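Local coordinates for protein cytochrome c7 (Geobacter sulfurreducens, PDB 3H4N) that probably carries electrons through its three covalently attached haems as a periplasmic cytochrome c7 in Fe(III) respiration, at residues 54-57 against 62-65. Residues are numbered along the deposited sequence; the frame is centred on the assembly and turned at random.
Sequences GCHK and GPTK. With HEM (protoporphyrin IX containing Fe), chain D.
The imidazole of H56 has G62 over one face, where CA sits 4.0 Å from the ring centroid in a CH-pi contact only 14° off the ring normal. The proline ring of P63 lies against the same face, over its CE1 side, with CD 3.4 Å from H56 CE1; at the edge, P63 O sits beside ND1. CD also lies 3.4 Å from C2A of the haem, and the proline fills the angle between the imidazole face and pyrrole ring A. The other ring nitrogen, NE2, binds the haem iron at 2.0 Å, with H21 as the other axial ligand. With CG anti to its own carbonyl carbon (chi1 -66°), H56 reaches from helix 45-59 to both the metal and the loop. C55 tethers that helix to the macrocycle through its thioether to CAC, as expected for the Cys-His end of a CXXCH haem-binding motif. G62 is suited to its place, since a side chain there would strike CD2 of H56. Farther out, CG2 of T64 packs 4.0 Å from CB of H56 and also meets CG of K57, while E68 accepts hydrogen bonds from the backbone N of T64 and K65. Replacing P63 with an alanine would probably open a gap in that angle beside C2A, giving the imidazole more freedom to shift. ND1 donates to P63 O at 2.7 Å, with an N-H...O angle of 149° and the oxygen somewhat out of the ring plane; this bond, with the G62 and P63 contacts on the ring face, should restrain rotation about the Fe-NE2 bond and probably gives the imidazole some imidazolate character, which would favour the ferric state.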
loop_
_atom_site.group_PDB
_atom_site.type_symbol
_atom_site.label_atom_id
_atom_site.label_comp_id
_atom_site.label_asym_id
_atom_site.label_seq_id
_atom_site.Cartn_x
_atom_site.Cartn_y
_atom_site.Cartn_z
ATOM N N GLY A 54 8.465 0.738 0.173
ATOM C CA GLY A 54 9.460 0.202 1.093
ATOM C C GLY A 54 9.327 -1.303 1.273
ATOM O O GLY A 54 10.311 -2.046 1.216
ATOM N N CYS A 55 8.104 -1.769 1.504
ATOM C CA CYS A 55 7.918 -3.206 1.690
ATOM C C CYS A 55 8.171 -3.977 0.398
ATOM O O CYS A 55 8.808 -5.024 0.423
ATOM C CB CYS A 55 6.533 -3.553 2.202
ATOM S SG CYS A 55 6.370 -5.353 2.296
ATOM N N HIS A 56 7.701 -3.456 -0.729
ATOM C CA HIS A 56 7.907 -4.146 -1.998
ATOM C C HIS A 56 9.403 -4.346 -2.267
ATOM O O HIS A 56 9.842 -5.405 -2.722
ATOM C CB HIS A 56 7.246 -3.384 -3.150
ATOM C CG HIS A 56 5.752 -3.340 -3.059
ATOM N ND1 HIS A 56 5.004 -2.436 -3.774
ATOM C CD2 HIS A 56 4.871 -4.057 -2.321
ATOM C CE1 HIS A 56 3.723 -2.612 -3.499
ATOM N NE2 HIS A 56 3.613 -3.604 -2.630
ATOM N N LYS A 57 10.201 -3.333 -1.953
ATOM C CA LYS A 57 11.655 -3.450 -2.096
ATOM C C LYS A 57 12.239 -4.441 -1.078
ATOM O O LYS A 57 13.110 -5.230 -1.424
ATOM C CB LYS A 57 12.294 -2.055 -2.027
ATOM C CG LYS A 57 11.986 -1.211 -3.263
ATOM C CD LYS A 57 12.755 0.103 -3.335
ATOM C CE LYS A 57 12.427 0.858 -4.633
ATOM N NZ LYS A 57 12.940 2.266 -4.666
ATOM N N GLY A 62 6.201 -7.152 -5.750
ATOM C CA GLY A 62 5.282 -6.042 -5.844
ATOM C C GLY A 62 5.850 -4.859 -6.607
ATOM O O GLY A 62 7.041 -4.782 -6.873
ATOM N N PRO A 63 4.970 -3.933 -6.967
ATOM C CA PRO A 63 5.335 -2.806 -7.837
ATOM C C PRO A 63 6.285 -1.802 -7.180
ATOM O O PRO A 63 6.072 -1.347 -6.045
ATOM C CB PRO A 63 3.976 -2.163 -8.144
ATOM C CG PRO A 63 3.098 -2.552 -7.021
ATOM C CD PRO A 63 3.538 -3.908 -6.609
ATOM N N THR A 64 7.339 -1.444 -7.910
ATOM C CA THR A 64 8.292 -0.443 -7.430
ATOM C C THR A 64 8.513 0.750 -8.375
ATOM O O THR A 64 9.184 1.709 -7.992
ATOM C CB THR A 64 9.651 -1.100 -7.172
ATOM O OG1 THR A 64 10.137 -1.642 -8.405
ATOM C CG2 THR A 64 9.528 -2.295 -6.205
ATOM N N LYS A 65 7.980 0.685 -9.588
ATOM C CA LYS A 65 8.129 1.753 -10.578
ATOM C C LYS A 65 6.811 2.520 -10.687
ATOM O O LYS A 65 5.732 1.965 -10.460
ATOM C CB LYS A 65 8.530 1.172 -11.934
ATOM C CG LYS A 65 9.691 0.167 -11.841
ATOM C CD LYS A 65 10.823 0.480 -12.798
ATOM C CE LYS A 65 11.907 -0.594 -12.743
ATOM N NZ LYS A 65 13.044 -0.265 -13.637
HETATM C CHA HEM D . 1.703 -6.679 -4.364
HETATM C CHB HEM D . 0.232 -2.109 -3.960
HETATM C CHC HEM D . 1.810 -2.059 0.590
HETATM C CHD HEM D . 3.724 -6.407 0.067
HETATM C C1A HEM D . 1.128 -5.468 -4.646
HETATM C C2A HEM D . 0.455 -5.102 -5.885
HETATM C C3A HEM D . 0.052 -3.827 -5.761
HETATM C C4A HEM D . 0.462 -3.357 -4.466
HETATM C CMA HEM D . -0.715 -2.967 -6.796
HETATM C CAA HEM D . 0.220 -6.045 -7.098
HETATM C CBA HEM D . 0.838 -5.556 -8.403
HETATM C CGA HEM D . 0.155 -6.180 -9.604
HETATM O O1A HEM D . -0.737 -7.055 -9.439
HETATM O O2A HEM D . 0.505 -5.811 -10.760
HETATM C C1B HEM D . 0.519 -1.707 -2.679
HETATM C C2B HEM D . 0.150 -0.430 -2.113
HETATM C C3B HEM D . 0.554 -0.433 -0.836
HETATM C C4B HEM D . 1.209 -1.696 -0.579
HETATM C CMB HEM D . -0.579 0.687 -2.873
HETATM C CAB HEM D . 0.399 0.663 0.240
HETATM C CBB HEM D . -0.843 1.222 0.361
HETATM C C1C HEM D . 2.507 -3.207 0.817
HETATM C C2C HEM D . 3.193 -3.525 2.056
HETATM C C3C HEM D . 3.704 -4.748 1.932
HETATM C C4C HEM D . 3.369 -5.200 0.593
HETATM C CMC HEM D . 3.263 -2.569 3.262
HETATM C CAC HEM D . 4.554 -5.554 2.953
HETATM C CBC HEM D . 4.460 -5.293 4.294
HETATM C C1D HEM D . 3.328 -6.901 -1.156
HETATM C C2D HEM D . 3.604 -8.225 -1.635
HETATM C C3D HEM D . 2.983 -8.303 -2.998
HETATM C C4D HEM D . 2.388 -7.023 -3.227
HETATM C CMD HEM D . 4.366 -9.332 -0.914
HETATM C CAD HEM D . 2.978 -9.524 -3.916
HETATM C CBD HEM D . 1.749 -10.371 -3.573
HETATM C CGD HEM D . 1.621 -11.627 -4.397
HETATM O O1D HEM D . 2.016 -11.601 -5.585
HETATM O O2D HEM D . 1.086 -12.654 -3.888
HETATM N NA HEM D . 1.112 -4.379 -3.807
HETATM N NB HEM D . 1.162 -2.465 -1.705
HETATM N NC HEM D . 2.633 -4.253 -0.071
HETATM N ND HEM D . 2.599 -6.209 -2.118
HETATM FE FE HEM D . 1.868 -4.326 -1.915
HETATM O O HOH W 1 12.050 2.313 -7.962
#